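PDB 1ZJJ: hypothetical protein PH1952 from Pyrococcus horikoshii, which is probably a magnesium-dependent phosphatase of the haloacid dehalogenase superfamily, although its physiological substrate is not known. Local coordinates for residues Val119-Val124 and Gly145-Gly150; Tyr137-Ile142 and Val176-Glu181; Glu203-Val208 and Phe222-Ile227. All blocks are in the same frame, centred on the assembly; numbering follows the deposited sequence.

Contact 1 of 3, residues Val119-Val124 and Gly145-Gly150; sequences VKHVVV and GATFIG
Strands 121-124 and 147-150 run parallel as neighbours in the four-stranded sheet, their axes 18° apart, and are the two strands of a right-handed beta-alpha-beta crossover through helix 132-143. Four backbone hydrogen bonds join them. Lys120 O opens the ladder by accepting from Thr147 N, which stands above the carbonyl plane, whereas the last bond, from Val124 N to Ile149 O, lies nearly along the C=O axis at 2.7 Å. Before the second strand, Gly145 takes a positive phi (106°) as the C-prime residue of the Schellman motif that ends the helix, a conformation glycine adopts readily.

His121 and Thr147 point the same way and meet at their polar ends. Thr147 carries OG1 anti to its carbonyl carbon, beside its backbone N (chi1 -46°), and this sets OG1 at the edge of the imidazole, hydrogen-bonded to His121 ND1 at 2.8 Å. Further along this face, Val123 CG2 lies 4.1 Å from Ile149 CD1. On the other face Val122 CG2 touches Ala146 CB at 3.8 Å. Ala146 CB, pointing at the first strand, is 3.6 Å from Val119 O, a close approach that suits a single methyl. Val124 and Phe148 cross obliquely beneath helix 167-178, Val124 CG2 4.1 Å from Phe148 CE1. Beta-branched residues suit extended strands and cover both faces, Val123 and Ile149 against helix 69-80, Val122 and Val124 against helices 132-143 and 167-178.

Asp82 O can only accept, so His121 NE2 donates to it, while ND1 and Thr147 OG1 share the second bond; together the two hold the ring's rotation.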
ATOM      1  N   VAL B 119      21.513  -1.552  -5.948  1.00 18.59           N
ATOM      2  CA  VAL B 119      21.002  -0.658  -4.907  1.00 18.69           C
ATOM      3  C   VAL B 119      21.204  -1.231  -3.505  1.00 17.58           C
ATOM      4  O   VAL B 119      20.873  -2.389  -3.255  1.00 16.11           O
ATOM      5  CB  VAL B 119      19.492  -0.390  -5.098  1.00 18.21           C
ATOM      6  CG1 VAL B 119      18.918   0.307  -3.857  1.00 19.95           C
ATOM      7  CG2 VAL B 119      19.272   0.455  -6.336  1.00 19.77           C
ATOM      8  N   LYS B 120      21.738  -0.421  -2.593  1.00 17.83           N
ATOM      9  CA  LYS B 120      21.972  -0.865  -1.219  1.00 18.99           C
ATOM     10  C   LYS B 120      20.930  -0.311  -0.238  1.00 18.72           C
ATOM     11  O   LYS B 120      20.690  -0.895   0.822  1.00 17.45           O
ATOM     12  CB  LYS B 120      23.376  -0.447  -0.759  1.00 21.16           C
ATOM     13  CG  LYS B 120      24.518  -1.127  -1.507  1.00 23.17           C
ATOM     14  CD  LYS B 120      24.503  -2.633  -1.275  1.00 26.40           C
ATOM     15  CE  LYS B 120      25.604  -3.341  -2.060  1.00 29.55           C
ATOM     16  NZ  LYS B 120      26.968  -3.053  -1.530  1.00 31.82           N
ATOM     17  N   HIS B 121      20.318   0.814  -0.597  1.00 17.54           N
ATOM     18  CA  HIS B 121      19.314   1.450   0.253  1.00 18.14           C
ATOM     19  C   HIS B 121      18.135   1.972  -0.564  1.00 17.89           C
ATOM     20  O   HIS B 121      18.323   2.617  -1.598  1.00 17.47           O
ATOM     21  CB  HIS B 121      19.933   2.632   1.016  1.00 17.07           C
ATOM     22  CG  HIS B 121      21.190   2.294   1.755  1.00 17.13           C
ATOM     23  ND1 HIS B 121      21.213   1.453   2.848  1.00 16.15           N
ATOM     24  CD2 HIS B 121      22.475   2.685   1.560  1.00 16.66           C
ATOM     25  CE1 HIS B 121      22.451   1.341   3.293  1.00 15.85           C
ATOM     26  NE2 HIS B 121      23.237   2.079   2.526  1.00 15.68           N
ATOM     27  N   VAL B 122      16.921   1.688  -0.100  1.00 18.49           N
ATOM     28  CA  VAL B 122      15.719   2.179  -0.759  1.00 17.18           C
ATOM     29  C   VAL B 122      15.049   3.148   0.214  1.00 16.11           C
ATOM     30  O   VAL B 122      14.720   2.777   1.340  1.00 18.29           O
ATOM     31  CB  VAL B 122      14.740   1.043  -1.100  1.00 18.21           C
ATOM     32  CG1 VAL B 122      13.470   1.628  -1.705  1.00 17.56           C
ATOM     33  CG2 VAL B 122      15.389   0.072  -2.078  1.00 20.48           C
ATOM     34  N   VAL B 123      14.881   4.395  -0.212  1.00 16.45           N
ATOM     35  CA  VAL B 123      14.275   5.427   0.626  1.00 15.21           C
ATOM     36  C   VAL B 123      12.922   5.824   0.033  1.00 15.93           C
ATOM     37  O   VAL B 123      12.831   6.230  -1.130  1.00 15.56           O
ATOM     38  CB  VAL B 123      15.200   6.660   0.733  1.00 15.05           C
ATOM     39  CG1 VAL B 123      14.539   7.742   1.574  1.00 15.58           C
ATOM     40  CG2 VAL B 123      16.529   6.261   1.370  1.00 13.90           C
ATOM     41  N   VAL B 124      11.875   5.708   0.843  1.00 14.91           N
ATOM     42  CA  VAL B 124      10.522   5.995   0.393  1.00 14.86           C
ATOM     43  C   VAL B 124       9.853   7.112   1.172  1.00 15.64           C
ATOM     44  O   VAL B 124       9.708   7.026   2.387  1.00 14.94           O
ATOM     45  CB  VAL B 124       9.639   4.732   0.519  1.00 15.63           C
ATOM     46  CG1 VAL B 124       8.268   4.965  -0.114  1.00 15.23           C
ATOM     47  CG2 VAL B 124      10.341   3.543  -0.119  1.00 17.36           C
ATOM     48  N   GLY B 145      18.013  -7.391  -0.742  1.00 22.08           N
ATOM     49  CA  GLY B 145      18.788  -7.033   0.431  1.00 21.48           C
ATOM     50  C   GLY B 145      18.947  -5.548   0.711  1.00 21.04           C
ATOM     51  O   GLY B 145      19.593  -5.176   1.683  1.00 21.40           O
ATOM     52  N   ALA B 146      18.375  -4.693  -0.131  1.00 19.46           N
ATOM     53  CA  ALA B 146      18.492  -3.255   0.083  1.00 16.88           C
ATOM     54  C   ALA B 146      17.722  -2.832   1.319  1.00 17.70           C
ATOM     55  O   ALA B 146      16.662  -3.383   1.610  1.00 18.70           O
ATOM     56  CB  ALA B 146      17.966  -2.502  -1.124  1.00 18.60           C
ATOM     57  N   THR B 147      18.251  -1.850   2.042  1.00 17.29           N
ATOM     58  CA  THR B 147      17.578  -1.345   3.233  1.00 18.03           C
ATOM     59  C   THR B 147      16.236  -0.739   2.803  1.00 16.68           C
ATOM     60  O   THR B 147      16.137  -0.125   1.744  1.00 17.63           O
ATOM     61  CB  THR B 147      18.413  -0.246   3.929  1.00 16.84           C
ATOM     62  OG1 THR B 147      19.781  -0.669   4.028  1.00 21.12           O
ATOM     63  CG2 THR B 147      17.876   0.016   5.330  1.00 18.72           C
ATOM     64  N   PHE B 148      15.209  -0.930   3.623  1.00 15.12           N
ATOM     65  CA  PHE B 148      13.878  -0.401   3.346  1.00 15.29           C
ATOM     66  C   PHE B 148      13.679   0.717   4.371  1.00 14.80           C
ATOM     67  O   PHE B 148      13.475   0.451   5.556  1.00 14.61           O
ATOM     68  CB  PHE B 148      12.845  -1.526   3.524  1.00 14.88           C
ATOM     69  CG  PHE B 148      11.406  -1.118   3.290  1.00 15.04           C
ATOM     70  CD1 PHE B 148      11.069   0.138   2.791  1.00 16.30           C
ATOM     71  CD2 PHE B 148      10.380  -2.023   3.566  1.00 15.06           C
ATOM     72  CE1 PHE B 148       9.723   0.486   2.572  1.00 16.86           C
ATOM     73  CE2 PHE B 148       9.036  -1.688   3.351  1.00 16.60           C
ATOM     74  CZ  PHE B 148       8.706  -0.437   2.856  1.00 15.86           C
ATOM     75  N   ILE B 149      13.779   1.960   3.908  1.00 14.90           N
ATOM     76  CA  ILE B 149      13.639   3.144   4.764  1.00 14.48           C
ATOM     77  C   ILE B 149      12.451   4.023   4.364  1.00 14.69           C
ATOM     78  O   ILE B 149      12.321   4.415   3.201  1.00 16.55           O
ATOM     79  CB  ILE B 149      14.907   4.025   4.694  1.00 14.82           C
ATOM     80  CG1 ILE B 149      16.134   3.199   5.068  1.00 16.92           C
ATOM     81  CG2 ILE B 149      14.766   5.232   5.626  1.00 14.11           C
ATOM     82  CD1 ILE B 149      17.441   3.794   4.563  1.00 18.40           C
ATOM     83  N   GLY B 150      11.597   4.336   5.332  1.00 13.34           N
ATOM     84  CA  GLY B 150      10.445   5.181   5.065  1.00 14.30           C
ATOM     85  C   GLY B 150      10.620   6.511   5.776  1.00 15.68           C
ATOM     86  O   GLY B 150      10.973   6.531   6.947  1.00 15.44           O
TER

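Contact 2 of 3, residues Tyr137-Ile142 and Val176-Glu181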
ATOM      1  N   TYR B 137      10.783  -1.655  -8.967  1.00 17.93           N
ATOM      2  CA  TYR B 137      12.217  -1.633  -8.699  1.00 18.93           C
ATOM      3  C   TYR B 137      12.536  -1.533  -7.214  1.00 18.91           C
ATOM      4  O   TYR B 137      13.504  -2.130  -6.742  1.00 19.01           O
ATOM      5  CB  TYR B 137      12.885  -0.499  -9.479  1.00 20.97           C
ATOM      6  CG  TYR B 137      12.949  -0.810 -10.953  1.00 21.16           C
ATOM      7  CD1 TYR B 137      13.585  -1.964 -11.400  1.00 22.80           C
ATOM      8  CD2 TYR B 137      12.311  -0.000 -11.892  1.00 23.22           C
ATOM      9  CE1 TYR B 137      13.580  -2.315 -12.748  1.00 24.60           C
ATOM     10  CE2 TYR B 137      12.299  -0.341 -13.250  1.00 23.73           C
ATOM     11  CZ  TYR B 137      12.936  -1.502 -13.665  1.00 25.08           C
ATOM     12  OH  TYR B 137      12.935  -1.866 -14.993  1.00 27.37           O
ATOM     13  N   ALA B 138      11.715  -0.800  -6.467  1.00 18.15           N
ATOM     14  CA  ALA B 138      11.945  -0.674  -5.033  1.00 18.08           C
ATOM     15  C   ALA B 138      11.781  -2.048  -4.386  1.00 17.75           C
ATOM     16  O   ALA B 138      12.552  -2.432  -3.508  1.00 19.56           O
ATOM     17  CB  ALA B 138      10.958   0.320  -4.424  1.00 18.44           C
ATOM     18  N   THR B 139      10.765  -2.784  -4.822  1.00 17.18           N
ATOM     19  CA  THR B 139      10.497  -4.114  -4.301  1.00 17.35           C
ATOM     20  C   THR B 139      11.631  -5.073  -4.663  1.00 18.42           C
ATOM     21  O   THR B 139      12.113  -5.831  -3.817  1.00 18.88           O
ATOM     22  CB  THR B 139       9.157  -4.658  -4.859  1.00 18.83           C
ATOM     23  OG1 THR B 139       8.076  -3.887  -4.321  1.00 16.84           O
ATOM     24  CG2 THR B 139       8.960  -6.117  -4.493  1.00 17.31           C
ATOM     25  N   LEU B 140      12.052  -5.042  -5.923  1.00 18.68           N
ATOM     26  CA  LEU B 140      13.132  -5.912  -6.374  1.00 18.53           C
ATOM     27  C   LEU B 140      14.397  -5.628  -5.575  1.00 17.89           C
ATOM     28  O   LEU B 140      15.073  -6.549  -5.125  1.00 19.79           O
ATOM     29  CB  LEU B 140      13.397  -5.706  -7.871  1.00 19.58           C
ATOM     30  CG  LEU B 140      12.327  -6.263  -8.821  1.00 20.37           C
ATOM     31  CD1 LEU B 140      12.611  -5.841 -10.248  1.00 21.42           C
ATOM     32  CD2 LEU B 140      12.297  -7.778  -8.709  1.00 19.58           C
ATOM     33  N   ALA B 141      14.700  -4.349  -5.379  1.00 19.24           N
ATOM     34  CA  ALA B 141      15.893  -3.954  -4.633  1.00 17.71           C
ATOM     35  C   ALA B 141      15.822  -4.375  -3.163  1.00 17.66           C
ATOM     36  O   ALA B 141      16.751  -4.984  -2.641  1.00 16.81           O
ATOM     37  CB  ALA B 141      16.093  -2.452  -4.744  1.00 17.09           C
ATOM     38  N   ILE B 142      14.715  -4.057  -2.494  1.00 17.17           N
ATOM     39  CA  ILE B 142      14.555  -4.431  -1.087  1.00 16.72           C
ATOM     40  C   ILE B 142      14.629  -5.954  -0.926  1.00 17.55           C
ATOM     41  O   ILE B 142      15.194  -6.452   0.054  1.00 16.21           O
ATOM     42  CB  ILE B 142      13.215  -3.925  -0.522  1.00 17.18           C
ATOM     43  CG1 ILE B 142      13.234  -2.395  -0.447  1.00 16.49           C
ATOM     44  CG2 ILE B 142      12.957  -4.551   0.849  1.00 18.32           C
ATOM     45  CD1 ILE B 142      11.877  -1.782  -0.122  1.00 14.46           C
ATOM     46  N   VAL B 176       4.034  -4.866   2.030  1.00 18.22           N
ATOM     47  CA  VAL B 176       3.311  -6.045   1.561  1.00 18.69           C
ATOM     48  C   VAL B 176       4.033  -6.739   0.408  1.00 16.71           C
ATOM     49  O   VAL B 176       4.113  -7.965   0.369  1.00 16.70           O
ATOM     50  CB  VAL B 176       1.880  -5.674   1.115  1.00 17.81           C
ATOM     51  CG1 VAL B 176       1.243  -6.824   0.337  1.00 18.93           C
ATOM     52  CG2 VAL B 176       1.048  -5.354   2.334  1.00 20.80           C
ATOM     53  N   ALA B 177       4.571  -5.951  -0.517  1.00 17.52           N
ATOM     54  CA  ALA B 177       5.270  -6.510  -1.669  1.00 19.76           C
ATOM     55  C   ALA B 177       6.632  -7.111  -1.326  1.00 20.88           C
ATOM     56  O   ALA B 177       7.088  -8.029  -1.999  1.00 20.52           O
ATOM     57  CB  ALA B 177       5.431  -5.444  -2.739  1.00 19.10           C
ATOM     58  N   THR B 178       7.275  -6.605  -0.279  1.00 20.92           N
ATOM     59  CA  THR B 178       8.601  -7.099   0.103  1.00 21.54           C
ATOM     60  C   THR B 178       8.593  -8.037   1.294  1.00 23.10           C
ATOM     61  O   THR B 178       9.513  -8.837   1.472  1.00 23.39           O
ATOM     62  CB  THR B 178       9.551  -5.945   0.463  1.00 21.03           C
ATOM     63  OG1 THR B 178       9.104  -5.323   1.678  1.00 18.00           O
ATOM     64  CG2 THR B 178       9.594  -4.918  -0.650  1.00 19.77           C
ATOM     65  N   ASN B 179       7.560  -7.924   2.120  1.00 24.10           N
ATOM     66  CA  ASN B 179       7.449  -8.737   3.318  1.00 25.05           C
ATOM     67  C   ASN B 179       8.576  -8.344   4.277  1.00 23.38           C
ATOM     68  O   ASN B 179       8.985  -9.118   5.135  1.00 24.80           O
ATOM     69  CB  ASN B 179       7.531 -10.221   2.953  1.00 29.63           C
ATOM     70  CG  ASN B 179       7.037 -11.114   4.057  1.00 33.35           C
ATOM     71  OD1 ASN B 179       5.880 -11.519   4.072  1.00 40.21           O
ATOM     72  ND2 ASN B 179       7.924 -11.441   4.994  1.00 36.45           N
ATOM     73  N   VAL B 180       9.071  -7.124   4.111  1.00 21.13           N
ATOM     74  CA  VAL B 180      10.132  -6.587   4.951  1.00 20.32           C
ATOM     75  C   VAL B 180       9.583  -5.431   5.794  1.00 21.10           C
ATOM     76  O   VAL B 180       8.825  -4.599   5.302  1.00 19.47           O
ATOM     77  CB  VAL B 180      11.307  -6.070   4.093  1.00 19.31           C
ATOM     78  CG1 VAL B 180      12.272  -5.263   4.952  1.00 18.40           C
ATOM     79  CG2 VAL B 180      12.023  -7.244   3.449  1.00 19.65           C
ATOM     80  N   GLU B 181       9.975  -5.389   7.061  1.00 21.26           N
ATOM     81  CA  GLU B 181       9.529  -4.345   7.979  1.00 22.03           C
ATOM     82  C   GLU B 181      10.365  -3.086   7.752  1.00 20.23           C
ATOM     83  O   GLU B 181      11.561  -3.078   8.017  1.00 21.15           O
ATOM     84  CB  GLU B 181       9.698  -4.836   9.416  1.00 25.42           C
ATOM     85  CG  GLU B 181       8.943  -4.035  10.448  1.00 31.09           C
ATOM     86  CD  GLU B 181       7.445  -4.091  10.223  1.00 35.13           C
ATOM     87  OE1 GLU B 181       6.904  -5.212  10.091  1.00 36.18           O
ATOM     88  OE2 GLU B 181       6.811  -3.017  10.182  1.00 37.29           O
TER
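Thr178, the last residue of helix 167-178, has OG1 in the crowded position between its backbone N and carbonyl carbon (chi1 68°), which leaves CG2 anti to the carbonyl carbon and directed at helix 132-143. There Ile142 holds CG2 anti to its own backbone N, with CG1 beside that nitrogen (chi1 -68°), so the two branched side chains cross obliquely and their CG2 methyls meet at 3.7 Å. The same Ile142 CG2 also reaches Val180 CG2, at 3.9 Å, so one methyl serves both the helix end and the turn that follows it. A turn of helix earlier, Thr139 sets OG1 3.5 Å from Ala177 CB, and its CG2 lies 3.7 Å from Ala177 O; alanine's short side chain suits this close approach of the two backbones, whose nearest CA atoms, of Thr139 and Thr178, are 5.6 Å apart.

The chain leaves the helix at Asn179, with positive phi, and Val180 N returns a 3.0 Å hydrogen bond to Thr178 OG1, forming an ST turn. Phe148 packs against Thr178 and Val180, while Pro165 of the second subunit touches Thr139.

Thr139 OG1 bonds to Leu135 O; Thr178 OG1 is gripped twice, by Leu174 O and by Val180 N, so neither hydroxyl spends a bond on the other helix. Within these segments the contact is methyl packing, while Arg143, just beyond, adds a bond from NH2 to Ala177 O.

Contact 3 of 3, residues Glu203-Val208 and Phe222-Ile227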
ATOM      1  N   GLU B 203      18.293  19.764  27.116  1.00 33.13           N
ATOM      2  CA  GLU B 203      17.086  20.542  27.438  1.00 31.72           C
ATOM      3  C   GLU B 203      15.847  19.711  27.758  1.00 29.90           C
ATOM      4  O   GLU B 203      15.742  18.531  27.389  1.00 28.29           O
ATOM      5  CB  GLU B 203      16.732  21.506  26.278  1.00 34.11           C
ATOM      6  CG  GLU B 203      17.605  22.751  26.233  1.00 36.55           C
ATOM      7  CD  GLU B 203      18.678  22.671  25.202  1.00 39.68           C
ATOM      8  OE1 GLU B 203      19.245  23.731  24.893  1.00 40.28           O
ATOM      9  OE2 GLU B 203      18.959  21.573  24.686  1.00 40.12           O
ATOM     10  N   GLU B 204      14.888  20.365  28.413  1.00 28.68           N
ATOM     11  CA  GLU B 204      13.620  19.718  28.734  1.00 27.33           C
ATOM     12  C   GLU B 204      12.873  20.018  27.451  1.00 25.89           C
ATOM     13  O   GLU B 204      12.709  21.180  27.094  1.00 24.59           O
ATOM     14  CB  GLU B 204      12.936  20.419  29.901  1.00 29.42           C
ATOM     15  CG  GLU B 204      11.474  20.073  30.001  1.00 31.15           C
ATOM     16  CD  GLU B 204      10.777  20.824  31.112  1.00 34.46           C
ATOM     17  OE1 GLU B 204       9.537  20.724  31.182  1.00 35.19           O
ATOM     18  OE2 GLU B 204      11.460  21.510  31.916  1.00 36.94           O
ATOM     19  N   LEU B 205      12.430  18.982  26.757  1.00 24.51           N
ATOM     20  CA  LEU B 205      11.749  19.157  25.481  1.00 23.85           C
ATOM     21  C   LEU B 205      10.234  19.168  25.538  1.00 22.90           C
ATOM     22  O   LEU B 205       9.627  18.374  26.254  1.00 22.59           O
ATOM     23  CB  LEU B 205      12.185  18.055  24.508  1.00 24.09           C
ATOM     24  CG  LEU B 205      13.682  17.889  24.239  1.00 24.13           C
ATOM     25  CD1 LEU B 205      13.906  16.691  23.319  1.00 19.84           C
ATOM     26  CD2 LEU B 205      14.230  19.165  23.618  1.00 25.01           C
ATOM     27  N   TRP B 206       9.639  20.080  24.771  1.00 21.62           N
ATOM     28  CA  TRP B 206       8.188  20.202  24.653  1.00 19.86           C
ATOM     29  C   TRP B 206       7.849  19.973  23.178  1.00 17.82           C
ATOM     30  O   TRP B 206       8.562  20.447  22.293  1.00 18.20           O
ATOM     31  CB  TRP B 206       7.706  21.601  25.030  1.00 19.45           C
ATOM     32  CG  TRP B 206       7.740  21.939  26.489  1.00 21.65           C
ATOM     33  CD1 TRP B 206       8.327  21.222  27.497  1.00 22.20           C
ATOM     34  CD2 TRP B 206       7.206  23.121  27.094  1.00 22.45           C
ATOM     35  NE1 TRP B 206       8.194  21.894  28.691  1.00 22.67           N
ATOM     36  CE2 TRP B 206       7.512  23.062  28.472  1.00 22.56           C
ATOM     37  CE3 TRP B 206       6.502  24.228  26.601  1.00 23.68           C
ATOM     38  CZ2 TRP B 206       7.136  24.070  29.369  1.00 23.38           C
ATOM     39  CZ3 TRP B 206       6.128  25.232  27.491  1.00 24.84           C
ATOM     40  CH2 TRP B 206       6.449  25.144  28.861  1.00 23.65           C
ATOM     41  N   MET B 207       6.767  19.249  22.922  1.00 17.64           N
ATOM     42  CA  MET B 207       6.326  18.971  21.556  1.00 16.83           C
ATOM     43  C   MET B 207       4.936  19.570  21.369  1.00 17.10           C
ATOM     44  O   MET B 207       4.020  19.279  22.135  1.00 18.11           O
ATOM     45  CB  MET B 207       6.262  17.463  21.312  1.00 16.85           C
ATOM     46  CG  MET B 207       5.813  17.060  19.913  1.00 16.63           C
ATOM     47  SD  MET B 207       7.017  17.516  18.653  1.00 17.87           S
ATOM     48  CE  MET B 207       5.931  18.024  17.291  1.00 19.54           C
ATOM     49  N   VAL B 208       4.784  20.412  20.357  1.00 15.15           N
ATOM     50  CA  VAL B 208       3.500  21.040  20.081  1.00 15.32           C
ATOM     51  C   VAL B 208       2.997  20.573  18.716  1.00 17.01           C
ATOM     52  O   VAL B 208       3.645  20.816  17.691  1.00 18.20           O
ATOM     53  CB  VAL B 208       3.624  22.577  20.066  1.00 15.07           C
ATOM     54  CG1 VAL B 208       2.280  23.196  19.762  1.00 15.45           C
ATOM     55  CG2 VAL B 208       4.179  23.080  21.397  1.00 14.01           C
ATOM     56  N   PHE B 222       8.792   9.514  23.906  1.00 24.35           N
ATOM     57  CA  PHE B 222      10.121   9.999  24.257  1.00 24.22           C
ATOM     58  C   PHE B 222      10.202  10.994  25.416  1.00 24.73           C
ATOM     59  O   PHE B 222      11.203  11.685  25.590  1.00 24.05           O
ATOM     60  CB  PHE B 222      10.794  10.542  23.000  1.00 23.93           C
ATOM     61  CG  PHE B 222      10.900   9.515  21.914  1.00 23.11           C
ATOM     62  CD1 PHE B 222      11.767   8.436  22.047  1.00 22.85           C
ATOM     63  CD2 PHE B 222      10.064   9.573  20.803  1.00 23.92           C
ATOM     64  CE1 PHE B 222      11.796   7.420  21.087  1.00 23.30           C
ATOM     65  CE2 PHE B 222      10.085   8.567  19.843  1.00 23.73           C
ATOM     66  CZ  PHE B 222      10.951   7.488  19.985  1.00 22.85           C
ATOM     67  N   GLY B 223       9.139  11.048  26.209  1.00 26.06           N
ATOM     68  CA  GLY B 223       9.124  11.916  27.376  1.00 27.12           C
ATOM     69  C   GLY B 223       9.152  13.417  27.167  1.00 26.66           C
ATOM     70  O   GLY B 223       9.745  14.152  27.960  1.00 27.57           O
ATOM     71  N   MET B 224       8.518  13.878  26.101  1.00 24.86           N
ATOM     72  CA  MET B 224       8.446  15.304  25.821  1.00 23.62           C
ATOM     73  C   MET B 224       7.076  15.746  26.308  1.00 23.85           C
ATOM     74  O   MET B 224       6.118  14.972  26.241  1.00 23.57           O
ATOM     75  CB  MET B 224       8.524  15.564  24.318  1.00 21.65           C
ATOM     76  CG  MET B 224       9.736  14.989  23.634  1.00 21.12           C
ATOM     77  SD  MET B 224       9.494  15.039  21.856  1.00 22.32           S
ATOM     78  CE  MET B 224       9.810  16.787  21.504  1.00 22.59           C
ATOM     79  N   LYS B 225       6.969  16.974  26.804  1.00 22.27           N
ATOM     80  CA  LYS B 225       5.668  17.460  27.245  1.00 22.41           C
ATOM     81  C   LYS B 225       4.788  17.443  26.001  1.00 22.18           C
ATOM     82  O   LYS B 225       5.141  18.035  24.977  1.00 22.23           O
ATOM     83  CB  LYS B 225       5.774  18.885  27.795  1.00 25.41           C
ATOM     84  CG  LYS B 225       4.437  19.470  28.243  1.00 25.92           C
ATOM     85  CD  LYS B 225       4.573  20.919  28.691  1.00 29.29           C
ATOM     86  CE  LYS B 225       5.322  21.035  30.007  1.00 30.57           C
ATOM     87  NZ  LYS B 225       4.540  20.432  31.123  1.00 32.64           N
ATOM     88  N   ALA B 226       3.651  16.760  26.088  1.00 19.12           N
ATOM     89  CA  ALA B 226       2.734  16.637  24.955  1.00 20.52           C
ATOM     90  C   ALA B 226       1.675  17.738  24.912  1.00 19.22           C
ATOM     91  O   ALA B 226       0.665  17.688  25.624  1.00 20.37           O
ATOM     92  CB  ALA B 226       2.063  15.251  24.980  1.00 18.82           C
ATOM     93  N   ILE B 227       1.907  18.732  24.062  1.00 18.87           N
ATOM     94  CA  ILE B 227       0.983  19.849  23.927  1.00 18.05           C
ATOM     95  C   ILE B 227       0.239  19.790  22.606  1.00 18.70           C
ATOM     96  O   ILE B 227       0.847  19.798  21.538  1.00 18.14           O
ATOM     97  CB  ILE B 227       1.722  21.200  23.988  1.00 19.48           C
ATOM     98  CG1 ILE B 227       2.605  21.261  25.239  1.00 18.84           C
ATOM     99  CG2 ILE B 227       0.705  22.341  23.976  1.00 18.85           C
ATOM    100  CD1 ILE B 227       3.514  22.479  25.288  1.00 20.73           C
TER
HETATM  101  O   HOH W   1       9.951  16.895  28.951  1.00 43.68           O
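Lys225 lays its aliphatic chain over one face of the Trp206 indole, with CD 3.6 Å from the centroid of the five-membered ring and only 9° off its normal, a CH-pi contact. The pair sits on neighbouring parallel strands, 204-209 and 225-229, the two strands of a beta-alpha-beta unit in the Rossmann-like core sheet of this HAD-family protein, with helix 212-221 as the crossover. Lysine suits the place because its methylenes cover the ring while the ammonium lies beyond it. The chain starts extended, with CG anti to the backbone N (chi1 179°), then bends at chi3 and chi4, bringing CE to 3.3 Å from Trp206 NE1. That indole N-H gives Glu204 OE1 a nearly straight 3.1 Å bond (168°), in the indole plane but from above the carboxylate plane, that helps fix the ring's rotation. Glu204 OE1 and Lys225 NZ are 5.0 Å apart, so their opposite charges may attract without forming a salt bridge.

Ile227 continues this face: its CD1 comes obliquely to Trp206 CE3 and also meets Val208 CG2. On the opposite face Met224 bends at chi3 to bring its methyl CE to 3.6 Å from Met207 CB. The flexible thioether can follow the surface between Leu205 and Met207, and the side chain of Met207 itself approaches that of the magnesium ligand Asp7.

The backbones are joined by three hydrogen bonds, the straightest from Met207 N to Lys225 O. Where the ladder begins, Gly223 takes the positive phi of the turn after the helix, and a water donates both to Gly223 O and to Leu205 O, the latter at 3.1 Å, beside the bond that this same oxygen accepts from Lys225 N.

Contacts 1 and 2 form one continuous body: their centres are 9 Å apart, and helix 132-143, which supplies residues 137-142, is the crossover between the two strands of contact 1. Phe148 of contact 1 packs on contact 2, its CG 3.5 Å from Ile142 CD1, and Ala146 N probably bonds to Ala141 O at 3.0 Å. Contact 3 belongs to the other sheet, on the opposite side of the chain's centre, with centres about 31 Å from contact 1 and 35 Å from contact 2. It alone approaches the metal site of Asp7, Asp9 and Asp210: the Met207 side chain is about 8 Å from the magnesium ion, whereas contacts 1 and 2 lie away from it.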